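Local coordinates for esterase (uncultured bacterium pCosCE1, PDB 7ATL), which hydrolyses carboxylic esters as a family VIII carboxylesterase and also shows promiscuous acyltransferase activity, at residues Gly120-Leu125 against Glu168-Leu173; Arg112-His117 against Ile175-Ala180; Ile20-Ile25 against Ser369-Leu374; Thr219-Thr224 against Leu360-Phe365. One frame throughout, in Å; residues are numbered along the deposited sequence.

Contact 1 of 4, residues Gly120-Leu125 against Glu168-Leu173; sequences GLDYRL and EFRYSL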
# COMPACT_ATOMS: atom_id res chain seq x y z
N GLY A 120 -4.11 -17.64 -1.90
CA GLY A 120 -3.96 -18.29 -3.22
C GLY A 120 -4.45 -17.40 -4.35
O GLY A 120 -4.49 -17.87 -5.53
N LEU A 121 -4.77 -16.15 -4.04
CA LEU A 121 -5.17 -15.14 -5.05
C LEU A 121 -3.92 -14.57 -5.72
O LEU A 121 -2.77 -14.79 -5.23
CB LEU A 121 -6.00 -14.08 -4.35
CG LEU A 121 -7.30 -14.62 -3.75
CD1 LEU A 121 -7.92 -13.63 -2.77
CD2 LEU A 121 -8.28 -14.97 -4.86
N ASP A 122 -4.15 -13.89 -6.85
CA ASP A 122 -3.07 -13.32 -7.69
C ASP A 122 -3.39 -11.85 -7.98
O ASP A 122 -4.34 -11.29 -7.42
CB ASP A 122 -2.87 -14.16 -8.96
CG ASP A 122 -1.45 -14.16 -9.51
OD1 ASP A 122 -0.60 -13.40 -8.98
OD2 ASP A 122 -1.20 -14.91 -10.50
N TYR A 123 -2.54 -11.22 -8.79
CA TYR A 123 -2.78 -9.91 -9.41
C TYR A 123 -2.67 -10.13 -10.92
O TYR A 123 -1.81 -10.94 -11.31
CB TYR A 123 -1.75 -8.90 -8.93
CG TYR A 123 -2.23 -7.88 -7.93
CD1 TYR A 123 -3.42 -7.19 -8.10
CD2 TYR A 123 -1.44 -7.54 -6.84
CE1 TYR A 123 -3.84 -6.23 -7.19
CE2 TYR A 123 -1.83 -6.57 -5.93
CZ TYR A 123 -3.04 -5.93 -6.10
OH TYR A 123 -3.42 -4.99 -5.19
N ARG A 124 -3.50 -9.46 -11.71
CA ARG A 124 -3.46 -9.51 -13.18
C ARG A 124 -2.10 -8.99 -13.64
O ARG A 124 -1.58 -9.51 -14.66
CB ARG A 124 -4.61 -8.67 -13.75
CG ARG A 124 -4.83 -8.78 -15.25
CD ARG A 124 -5.98 -7.86 -15.64
NE ARG A 124 -5.53 -6.95 -16.69
CZ ARG A 124 -5.56 -5.62 -16.66
NH1 ARG A 124 -6.03 -4.96 -15.62
NH2 ARG A 124 -5.13 -4.94 -17.71
N LEU A 125 -1.54 -8.03 -12.90
CA LEU A 125 -0.22 -7.42 -13.25
C LEU A 125 0.92 -8.40 -12.97
O LEU A 125 2.03 -8.16 -13.51
CB LEU A 125 -0.03 -6.07 -12.55
CG LEU A 125 -0.18 -6.04 -11.03
CD1 LEU A 125 0.92 -6.82 -10.33
CD2 LEU A 125 -0.17 -4.62 -10.52
N GLU A 168 1.34 -20.46 0.96
CA GLU A 168 2.44 -19.63 0.44
C GLU A 168 2.00 -18.19 0.24
O GLU A 168 0.82 -17.91 0.04
CB GLU A 168 2.99 -20.23 -0.87
CG GLU A 168 2.18 -19.85 -2.09
CD GLU A 168 2.55 -20.53 -3.39
OE1 GLU A 168 3.65 -21.11 -3.46
OE2 GLU A 168 1.72 -20.48 -4.32
N PHE A 169 2.98 -17.30 0.26
CA PHE A 169 2.78 -15.86 0.01
C PHE A 169 2.79 -15.61 -1.50
O PHE A 169 3.67 -16.14 -2.17
CB PHE A 169 3.88 -15.04 0.67
CG PHE A 169 3.81 -13.56 0.39
CD1 PHE A 169 3.06 -12.72 1.19
CD2 PHE A 169 4.57 -13.01 -0.63
CE1 PHE A 169 3.05 -11.36 0.97
CE2 PHE A 169 4.56 -11.64 -0.85
CZ PHE A 169 3.79 -10.82 -0.06
N ARG A 170 1.80 -14.85 -1.97
CA ARG A 170 1.69 -14.36 -3.36
C ARG A 170 0.90 -13.05 -3.29
O ARG A 170 -0.30 -13.09 -2.92
CB ARG A 170 1.03 -15.39 -4.29
CG ARG A 170 1.23 -15.10 -5.78
CD ARG A 170 0.29 -15.96 -6.61
NE ARG A 170 0.75 -17.34 -6.52
CZ ARG A 170 1.73 -17.86 -7.28
NH1 ARG A 170 2.32 -17.14 -8.21
NH2 ARG A 170 2.10 -19.12 -7.10
N TYR A 171 1.58 -11.95 -3.63
CA TYR A 171 1.00 -10.59 -3.58
C TYR A 171 -0.26 -10.59 -4.44
O TYR A 171 -0.20 -11.11 -5.54
CB TYR A 171 2.00 -9.56 -4.07
CG TYR A 171 1.65 -8.16 -3.69
CD1 TYR A 171 1.29 -7.82 -2.40
CD2 TYR A 171 1.74 -7.15 -4.62
CE1 TYR A 171 0.99 -6.52 -2.04
CE2 TYR A 171 1.44 -5.84 -4.29
CZ TYR A 171 1.06 -5.52 -2.99
OH TYR A 171 0.79 -4.22 -2.70
N SER A 172 -1.36 -10.05 -3.93
CA SER A 172 -2.68 -10.43 -4.45
C SER A 172 -3.72 -9.31 -4.32
O SER A 172 -3.50 -8.31 -3.65
CB SER A 172 -3.14 -11.68 -3.77
OG SER A 172 -3.67 -11.40 -2.49
N LEU A 173 -4.84 -9.55 -5.00
CA LEU A 173 -6.12 -8.83 -4.84
C LEU A 173 -6.77 -9.14 -3.49
O LEU A 173 -7.93 -8.77 -3.33
CB LEU A 173 -7.02 -9.30 -5.98
CG LEU A 173 -6.79 -8.59 -7.31
CD1 LEU A 173 -7.49 -9.34 -8.44
CD2 LEU A 173 -7.27 -7.15 -7.22
O HOH W 1 -1.07 -17.42 -1.89
O HOH W 2 -1.91 -14.99 -2.72
O HOH W 3 1.57 -11.65 -7.50
O HOH W 4 2.02 -14.11 -9.22
O HOH W 5 -5.41 -6.35 -2.83
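Two loops of the helical part of a serine beta-lactamase-type fold meet here, each bringing one tyrosine to the putative Ser65/Lys68 SxxK site. Tyr171, which begins the sequence Tyr-Ser-Leu and may correspond to the YxN tyrosine of beta-lactamases, hydrogen-bonds through OH to Ser65 and Lys68, while Tyr123 OH hydrogen-bonds to Lys68. The two loops cross at a steep angle and share one direct hydrogen bond: Leu173 N, at the N-cap of helix 174-186, donates to Asp122 O (3.0 Å, 159° at the hydrogen), approaching from above the carbonyl plane.

Aromatic and apolar packing surrounds this bond. The edge of Tyr123 points at the face of Tyr171 in an offset edge-to-face pair, with planes 65° apart and CE2 of Tyr123 lying 3.7 Å from CE2 of Tyr171. One face of the Tyr123 ring lies against the backbone of the other loop, with Leu173 N over its centre and Ser172 O 3.3 Å from Tyr123 CE2. Beside it, Leu173 CD2 meets Tyr123 CE1 at 3.6 Å. These contacts and the Lys68 bond probably help set the ring's orientation.

Polar links complete the interface. Ser172 OG, in the crowded position between backbone N and carbonyl carbon, hydrogen-bonds to His117 ND1. Asp122 OD2 is taken by Gln127. Arg170 folds past Asp122, CD lying 3.6 Å from OD1, and its NH2 forms a salt bridge with Glu168 OE2. Two waters donate to Asp122 OD1: one also donates to Tyr171 O, 2.7 Å from the water oxygen; the other accepts from Arg170 NH1, 3.2 Å from its oxygen.

Contact 2 of 4, residues Arg112-His117 against Ile175-Ala180; sequences RHLLSH and IDVLGA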
# COMPACT_ATOMS: atom_id res chain seq x y z
N ARG A 112 -7.26 -14.34 7.89
CA ARG A 112 -5.80 -14.17 8.15
C ARG A 112 -5.02 -14.42 6.85
O ARG A 112 -3.87 -13.92 6.71
CB ARG A 112 -5.29 -15.10 9.26
CG ARG A 112 -5.54 -16.58 9.01
CD ARG A 112 -4.86 -17.46 10.04
NE ARG A 112 -5.57 -17.41 11.32
CZ ARG A 112 -5.17 -16.74 12.41
NH1 ARG A 112 -4.07 -16.01 12.41
NH2 ARG A 112 -5.93 -16.80 13.49
N HIS A 113 -5.58 -15.22 5.95
CA HIS A 113 -4.96 -15.50 4.64
C HIS A 113 -5.09 -14.23 3.80
O HIS A 113 -4.09 -13.84 3.13
CB HIS A 113 -5.55 -16.75 3.96
CG HIS A 113 -5.50 -18.02 4.74
ND1 HIS A 113 -6.56 -18.94 4.72
CD2 HIS A 113 -4.54 -18.57 5.52
CE1 HIS A 113 -6.25 -19.99 5.46
NE2 HIS A 113 -5.03 -19.79 5.96
N LEU A 114 -6.26 -13.59 3.79
CA LEU A 114 -6.39 -12.30 3.05
C LEU A 114 -5.33 -11.29 3.56
O LEU A 114 -4.68 -10.65 2.72
CB LEU A 114 -7.80 -11.72 3.19
CG LEU A 114 -8.93 -12.50 2.51
CD1 LEU A 114 -10.24 -11.73 2.61
CD2 LEU A 114 -8.60 -12.79 1.06
N LEU A 115 -5.16 -11.15 4.87
CA LEU A 115 -4.30 -10.11 5.49
C LEU A 115 -2.82 -10.30 5.12
O LEU A 115 -2.09 -9.29 5.13
CB LEU A 115 -4.49 -10.16 7.01
CG LEU A 115 -5.88 -9.77 7.50
CD1 LEU A 115 -6.01 -10.00 8.99
CD2 LEU A 115 -6.17 -8.32 7.17
N SER A 116 -2.39 -11.53 4.85
CA SER A 116 -0.96 -11.89 4.66
C SER A 116 -0.73 -12.39 3.23
O SER A 116 0.39 -12.82 2.93
CB SER A 116 -0.52 -12.91 5.69
OG SER A 116 -0.57 -12.36 7.00
N HIS A 117 -1.75 -12.32 2.37
CA HIS A 117 -1.64 -12.64 0.93
C HIS A 117 -1.25 -14.12 0.75
O HIS A 117 -0.41 -14.40 -0.11
CB HIS A 117 -0.62 -11.71 0.24
CG HIS A 117 -1.07 -10.29 0.16
ND1 HIS A 117 -1.96 -9.86 -0.79
CD2 HIS A 117 -0.76 -9.20 0.91
CE1 HIS A 117 -2.19 -8.57 -0.63
NE2 HIS A 117 -1.47 -8.15 0.41
N ILE A 175 -6.70 -7.84 -0.60
CA ILE A 175 -7.17 -6.68 0.22
C ILE A 175 -8.41 -6.07 -0.46
O ILE A 175 -9.24 -5.51 0.26
CB ILE A 175 -6.04 -5.67 0.53
CG1 ILE A 175 -4.85 -6.35 1.20
CG2 ILE A 175 -6.54 -4.53 1.40
CD1 ILE A 175 -5.21 -7.12 2.45
N ASP A 176 -8.56 -6.23 -1.77
CA ASP A 176 -9.79 -5.83 -2.50
C ASP A 176 -10.92 -6.73 -2.00
O ASP A 176 -12.04 -6.20 -1.73
CB ASP A 176 -9.63 -5.88 -4.02
CG ASP A 176 -8.63 -4.87 -4.59
OD1 ASP A 176 -7.47 -4.87 -4.11
OD2 ASP A 176 -9.03 -4.09 -5.50
N VAL A 177 -10.64 -8.02 -1.83
CA VAL A 177 -11.63 -8.99 -1.27
C VAL A 177 -11.96 -8.58 0.17
O VAL A 177 -13.16 -8.51 0.50
CB VAL A 177 -11.14 -10.45 -1.38
CG1 VAL A 177 -12.15 -11.42 -0.78
CG2 VAL A 177 -10.86 -10.83 -2.83
N LEU A 178 -10.95 -8.24 0.98
CA LEU A 178 -11.13 -7.86 2.40
C LEU A 178 -12.10 -6.68 2.48
O LEU A 178 -13.02 -6.71 3.33
CB LEU A 178 -9.77 -7.52 3.01
CG LEU A 178 -9.78 -7.18 4.50
CD1 LEU A 178 -10.33 -8.32 5.35
CD2 LEU A 178 -8.38 -6.82 4.95
N GLY A 179 -11.93 -5.70 1.61
CA GLY A 179 -12.80 -4.51 1.51
C GLY A 179 -14.27 -4.89 1.42
O GLY A 179 -15.08 -4.36 2.19
N ALA A 180 -14.59 -5.83 0.52
CA ALA A 180 -15.96 -6.33 0.34
C ALA A 180 -16.40 -7.07 1.61
O ALA A 180 -17.54 -6.87 2.06
CB ALA A 180 -16.05 -7.18 -0.90
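The helical segments 112-116 and 175-180 run closer to antiparallel than parallel, their axes at 135° and 9.0 Å apart at closest approach, and no hydrogen bond passes between them. The first helix ends in a Schellman motif at His117, whose positive phi turns the chain out of the last turn and leaves the imidazole near the start of the second helix.

Leucines fill most of the interface. Leu114 reaches across with CD1, which touches Val177 CG1 at 3.9 Å and sits equally far from Leu178 N, so one methyl rests both on a side chain and on the backbone of the facing helix. The bodies of Leu114 and Val177 cross at about a right angle. Leu115 starts out away from the partner helix, yet its CD2 comes back to meet Leu178 CD2 tip to tip at 3.5 Å; Leu178, with CG anti to its backbone N (chi1 -177°), sends that branch to meet it. Ile175 answers from the other helix. Bent at chi2 (-54°), it brings CD1 to 3.6 Å from Leu114 O, and its CG1 lies 3.9 Å from His117 NE2 and as close to CE1. This van der Waals contact abuts an imidazole already tied through ND1 to Ser172.

Further helices close the interface: helix 149-157 covers Val177 with Leu153 and Leu156, and helix 67-80 receives Leu115 on Met76, Leu178 on Ala75, and both His117 and Ile175 on the putative catalytic Lys68. Ser116 OG hydrogen-bonds to Gly316 O, just beyond strand 313-315, bringing this helical layer against the edge of the large antiparallel sheet.

Contact 3 of 4, residues Ile20-Ile25 against Ser369-Leu374; sequences IDEGRI and SGRYPL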
# COMPACT_ATOMS: atom_id res chain seq x y z
N ILE A 20 16.15 14.77 -7.57
CA ILE A 20 15.50 15.72 -8.51
C ILE A 20 16.47 16.12 -9.63
O ILE A 20 16.11 15.90 -10.80
CB ILE A 20 14.95 16.92 -7.72
CG1 ILE A 20 13.75 16.47 -6.89
CG2 ILE A 20 14.63 18.07 -8.67
CD1 ILE A 20 13.54 17.24 -5.62
N ASP A 21 17.65 16.64 -9.30
CA ASP A 21 18.67 17.11 -10.27
C ASP A 21 19.08 15.96 -11.19
O ASP A 21 19.48 16.23 -12.34
CB ASP A 21 19.94 17.65 -9.59
CG ASP A 21 19.70 18.70 -8.52
OD1 ASP A 21 18.59 19.32 -8.52
OD2 ASP A 21 20.62 18.87 -7.67
N GLU A 22 19.03 14.72 -10.70
CA GLU A 22 19.37 13.55 -11.55
C GLU A 22 18.16 13.16 -12.42
O GLU A 22 18.31 12.22 -13.23
CB GLU A 22 19.88 12.40 -10.66
CG GLU A 22 21.25 12.68 -10.05
CD GLU A 22 21.90 11.51 -9.32
OE1 GLU A 22 21.43 10.36 -9.48
OE2 GLU A 22 22.87 11.76 -8.57
N GLY A 23 17.01 13.86 -12.28
CA GLY A 23 15.71 13.53 -12.92
C GLY A 23 15.23 12.10 -12.60
O GLY A 23 14.66 11.45 -13.50
N ARG A 24 15.49 11.62 -11.38
CA ARG A 24 15.05 10.28 -10.90
C ARG A 24 13.67 10.45 -10.24
O ARG A 24 12.84 9.57 -10.40
CB ARG A 24 16.08 9.70 -9.92
CG ARG A 24 17.16 8.84 -10.56
CD ARG A 24 18.40 8.77 -9.67
NE ARG A 24 18.11 8.30 -8.32
CZ ARG A 24 18.46 8.89 -7.16
NH1 ARG A 24 19.18 10.00 -7.12
NH2 ARG A 24 18.10 8.33 -6.03
N ILE A 25 13.47 11.58 -9.57
CA ILE A 25 12.22 11.98 -8.86
C ILE A 25 11.83 13.37 -9.37
O ILE A 25 12.72 14.21 -9.58
CB ILE A 25 12.47 11.99 -7.33
CG1 ILE A 25 12.85 10.59 -6.84
CG2 ILE A 25 11.28 12.54 -6.55
CD1 ILE A 25 11.81 9.53 -7.15
N SER A 369 10.68 1.25 -5.90
CA SER A 369 11.70 0.18 -6.08
C SER A 369 13.05 0.75 -6.50
O SER A 369 13.98 -0.03 -6.57
CB SER A 369 11.24 -0.85 -7.06
OG SER A 369 10.93 -0.25 -8.31
N GLY A 370 13.15 2.05 -6.77
CA GLY A 370 14.42 2.66 -7.20
C GLY A 370 15.41 2.78 -6.05
O GLY A 370 15.19 2.16 -5.00
N ARG A 371 16.44 3.61 -6.23
CA ARG A 371 17.45 3.91 -5.18
C ARG A 371 16.83 4.85 -4.12
O ARG A 371 17.23 4.75 -2.94
CB ARG A 371 18.73 4.42 -5.84
CG ARG A 371 19.56 3.31 -6.47
CD ARG A 371 20.50 3.76 -7.59
NE ARG A 371 21.60 4.60 -7.11
CZ ARG A 371 21.78 5.90 -7.36
NH1 ARG A 371 22.83 6.52 -6.85
NH2 ARG A 371 20.94 6.59 -8.12
N TYR A 372 15.85 5.68 -4.49
CA TYR A 372 15.35 6.80 -3.65
C TYR A 372 14.88 6.31 -2.29
O TYR A 372 15.32 6.86 -1.28
CB TYR A 372 14.21 7.56 -4.32
CG TYR A 372 13.76 8.78 -3.57
CD1 TYR A 372 14.59 9.88 -3.40
CD2 TYR A 372 12.49 8.86 -3.04
CE1 TYR A 372 14.16 11.02 -2.74
CE2 TYR A 372 12.04 10.01 -2.39
CZ TYR A 372 12.88 11.09 -2.25
OH TYR A 372 12.44 12.20 -1.60
N PRO A 373 13.94 5.34 -2.20
CA PRO A 373 13.44 4.90 -0.89
C PRO A 373 14.57 4.40 0.02
O PRO A 373 14.49 4.67 1.21
CB PRO A 373 12.45 3.77 -1.21
CG PRO A 373 12.74 3.37 -2.64
CD PRO A 373 13.29 4.62 -3.30
N LEU A 374 15.59 3.74 -0.55
CA LEU A 374 16.73 3.15 0.21
C LEU A 374 17.68 4.24 0.71
O LEU A 374 18.16 4.13 1.87
CB LEU A 374 17.47 2.15 -0.67
CG LEU A 374 16.67 0.93 -1.13
CD1 LEU A 374 17.60 -0.20 -1.58
CD2 LEU A 374 15.72 0.45 -0.03
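The close packing here lies between Ile25 and Tyr372. Tyr372 CG is anti to its backbone N (chi1 -175°), which swings the ring toward the isoleucine, and chi2 turns one face to it; Ile25 CG1 sits over that face in a CH-pi contact, 4.0 Å from the ring centroid and 18° off the normal, nearest to CG at 3.8 Å. The far end of the ring is held by its hydroxyl, which hydrogen-bonds to Ser28 and Ser16.

Outward from this pair the contact becomes charged and loose. Arg24 NE and Arg371 NH2 approach to 3.3 Å without bonding, both being donors; NH2 of Arg371 lies over one face of the Arg24 guanidinium, the two planes 55° apart. Acidic groups probably offset this crowding. Arg24 NH1 makes a salt bridge with Glu22 OE1 (3.3 Å), NE makes another with Glu366, and Glu22 OE1 stands 4.0 Å from Arg371 NH2, near the plane of that guanidinium but beyond a salt bridge. Glu22 and Arg371 are exposed, so solvent should also weaken the repulsion.

With the Schellman motif at Gly23 ending helix 3-21, the contact joins the N-terminal helix to the start of C-terminal helix 372-381, the terminal helix pair characteristic of the beta-lactamase fold.

Contact 4 of 4, residues Thr219-Thr224 against Leu360-Phe365; sequences TAYHDT and LTNTAF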
# COMPACT_ATOMS: atom_id res chain seq x y z
N THR A 219 0.48 15.18 -10.01
CA THR A 219 0.53 14.52 -11.33
C THR A 219 1.44 13.28 -11.26
O THR A 219 2.63 13.41 -10.86
CB THR A 219 1.00 15.56 -12.34
OG1 THR A 219 0.11 16.65 -12.10
CG2 THR A 219 0.99 15.04 -13.76
N ALA A 220 0.93 12.14 -11.71
CA ALA A 220 1.69 10.88 -11.78
C ALA A 220 2.64 10.91 -12.97
O ALA A 220 2.18 11.18 -14.11
CB ALA A 220 0.73 9.72 -11.88
N TYR A 221 3.91 10.60 -12.73
CA TYR A 221 4.99 10.47 -13.74
C TYR A 221 5.50 9.03 -13.65
O TYR A 221 5.25 8.40 -12.58
CB TYR A 221 6.13 11.46 -13.47
CG TYR A 221 5.74 12.90 -13.61
CD1 TYR A 221 5.05 13.55 -12.60
CD2 TYR A 221 6.03 13.62 -14.77
CE1 TYR A 221 4.64 14.87 -12.74
CE2 TYR A 221 5.64 14.93 -14.92
CZ TYR A 221 4.94 15.56 -13.90
OH TYR A 221 4.52 16.86 -14.05
N HIS A 222 6.20 8.56 -14.70
CA HIS A 222 6.88 7.25 -14.71
C HIS A 222 8.27 7.41 -15.34
O HIS A 222 8.44 8.42 -16.02
CB HIS A 222 6.01 6.21 -15.42
CG HIS A 222 6.18 6.22 -16.90
ND1 HIS A 222 7.01 5.30 -17.54
CD2 HIS A 222 5.67 7.05 -17.84
CE1 HIS A 222 6.97 5.55 -18.83
NE2 HIS A 222 6.15 6.64 -19.05
N ASP A 223 9.18 6.45 -15.13
CA ASP A 223 10.62 6.50 -15.54
C ASP A 223 10.74 6.13 -17.03
O ASP A 223 10.16 5.09 -17.43
CB ASP A 223 11.50 5.55 -14.72
CG ASP A 223 11.13 5.34 -13.24
OD1 ASP A 223 11.02 6.34 -12.47
OD2 ASP A 223 11.02 4.16 -12.84
N THR A 224 11.45 6.95 -17.82
CA THR A 224 11.63 6.79 -19.30
C THR A 224 13.11 6.93 -19.66
O THR A 224 13.91 7.03 -18.72
CB THR A 224 10.86 7.85 -20.11
OG1 THR A 224 9.80 8.36 -19.30
CG2 THR A 224 10.30 7.32 -21.42
N LEU A 360 6.40 9.67 0.08
CA LEU A 360 5.46 9.71 -1.07
C LEU A 360 6.14 10.42 -2.22
O LEU A 360 6.71 11.49 -1.97
CB LEU A 360 4.17 10.43 -0.64
CG LEU A 360 3.41 9.78 0.51
CD1 LEU A 360 2.01 10.37 0.63
CD2 LEU A 360 3.32 8.27 0.38
N THR A 361 6.13 9.85 -3.41
CA THR A 361 6.61 10.53 -4.65
C THR A 361 5.56 10.41 -5.74
O THR A 361 4.60 9.65 -5.60
CB THR A 361 7.98 10.03 -5.17
OG1 THR A 361 7.81 9.00 -6.14
CG2 THR A 361 8.91 9.56 -4.08
N ASN A 362 5.75 11.16 -6.81
CA ASN A 362 4.83 11.20 -7.96
C ASN A 362 5.57 10.54 -9.11
O ASN A 362 5.21 10.80 -10.24
CB ASN A 362 4.42 12.64 -8.26
CG ASN A 362 5.59 13.50 -8.68
OD1 ASN A 362 6.72 13.02 -8.80
ND2 ASN A 362 5.33 14.77 -8.95
N THR A 363 6.56 9.70 -8.81
CA THR A 363 7.44 9.07 -9.82
C THR A 363 7.48 7.55 -9.63
O THR A 363 8.15 7.07 -8.71
CB THR A 363 8.82 9.74 -9.74
OG1 THR A 363 8.60 11.13 -9.96
CG2 THR A 363 9.80 9.18 -10.76
N ALA A 364 6.79 6.81 -10.49
CA ALA A 364 6.86 5.33 -10.58
C ALA A 364 7.90 4.95 -11.63
O ALA A 364 7.94 5.58 -12.68
CB ALA A 364 5.49 4.84 -10.96
N PHE A 365 8.77 3.96 -11.37
CA PHE A 365 8.82 3.17 -10.16
C PHE A 365 9.97 3.63 -9.26
O PHE A 365 10.24 2.90 -8.31
CB PHE A 365 9.00 1.70 -10.53
CG PHE A 365 7.97 1.24 -11.54
CD1 PHE A 365 6.68 0.95 -11.13
CD2 PHE A 365 8.28 1.18 -12.89
CE1 PHE A 365 5.71 0.58 -12.05
CE2 PHE A 365 7.32 0.80 -13.81
CZ PHE A 365 6.04 0.50 -13.39
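A small mixed sheet, adjoining the main antiparallel one, takes shape where strand 221-222 runs parallel to strand 363-364. Its parallel register pairs Tyr221 with Thr363 and His222 with Ala364. Tyr221 clasps the neighbouring strand through both backbone groups: its N donates to Asn362 O (2.8 Å), nearly along the C=O axis, and its O accepts a straight bond from Ala364 N (3.0 Å, 170°). Asp223 N continues the ladder with a weak bond to Ala364 O.

At this end the peptide between Ala364 and Phe365 is cis, and Phe365 N donates to Asp223 OD2 at 2.7 Å, meeting the carboxylate from above its plane. A side chain thus takes over where the backbone pairing stops, just before helix 366-369.

Tyr221 and Asn362 lie side by side and point the same way, ring and amide 52° apart; Asn362 ND2 is 3.9 Å from Tyr221 CE1. Beyond them, Tyr221 OH hydrogen-bonds to Arg49 N and Glu50. Thr363 is held through both OG1 and N: OG1 donates to Asn362 OD1 (2.9 Å), in the carbonyl plane, and is also hydrogen-bonded to Val26 N, while its N donates to Thr361 OG1 (3.0 Å) in an ST turn.

That turn carries the chain from strand 355-361 of the large sheet into strand 363-364. On the other side of strand 221-222 runs antiparallel strand 229-230, while strand 235-238 packs on His222 and Phe365 through Leu237.

Following the chain from its N terminus, residues 20-25 open the longest loop, which contact 3 closes only at 369-374, bringing the two terminal helices together. The other contacts all fall within that span. Contact 2 opens at 112-117 and closes at 175-180, enclosing contact 1, which joins 120-125 to 168-173. Contact 4 follows in series, from 219-224 to 360-365, and no loops cross. Contacts 1 and 2 touch where Arg170 N reaches His117 O, in the helical region; contacts 3 and 4 touch through Thr361 and Thr363 at the end of main-sheet strand 355-361. Contact 2 lies across the chain's centre from that second pair, its centre about 31 Å from contact 3's.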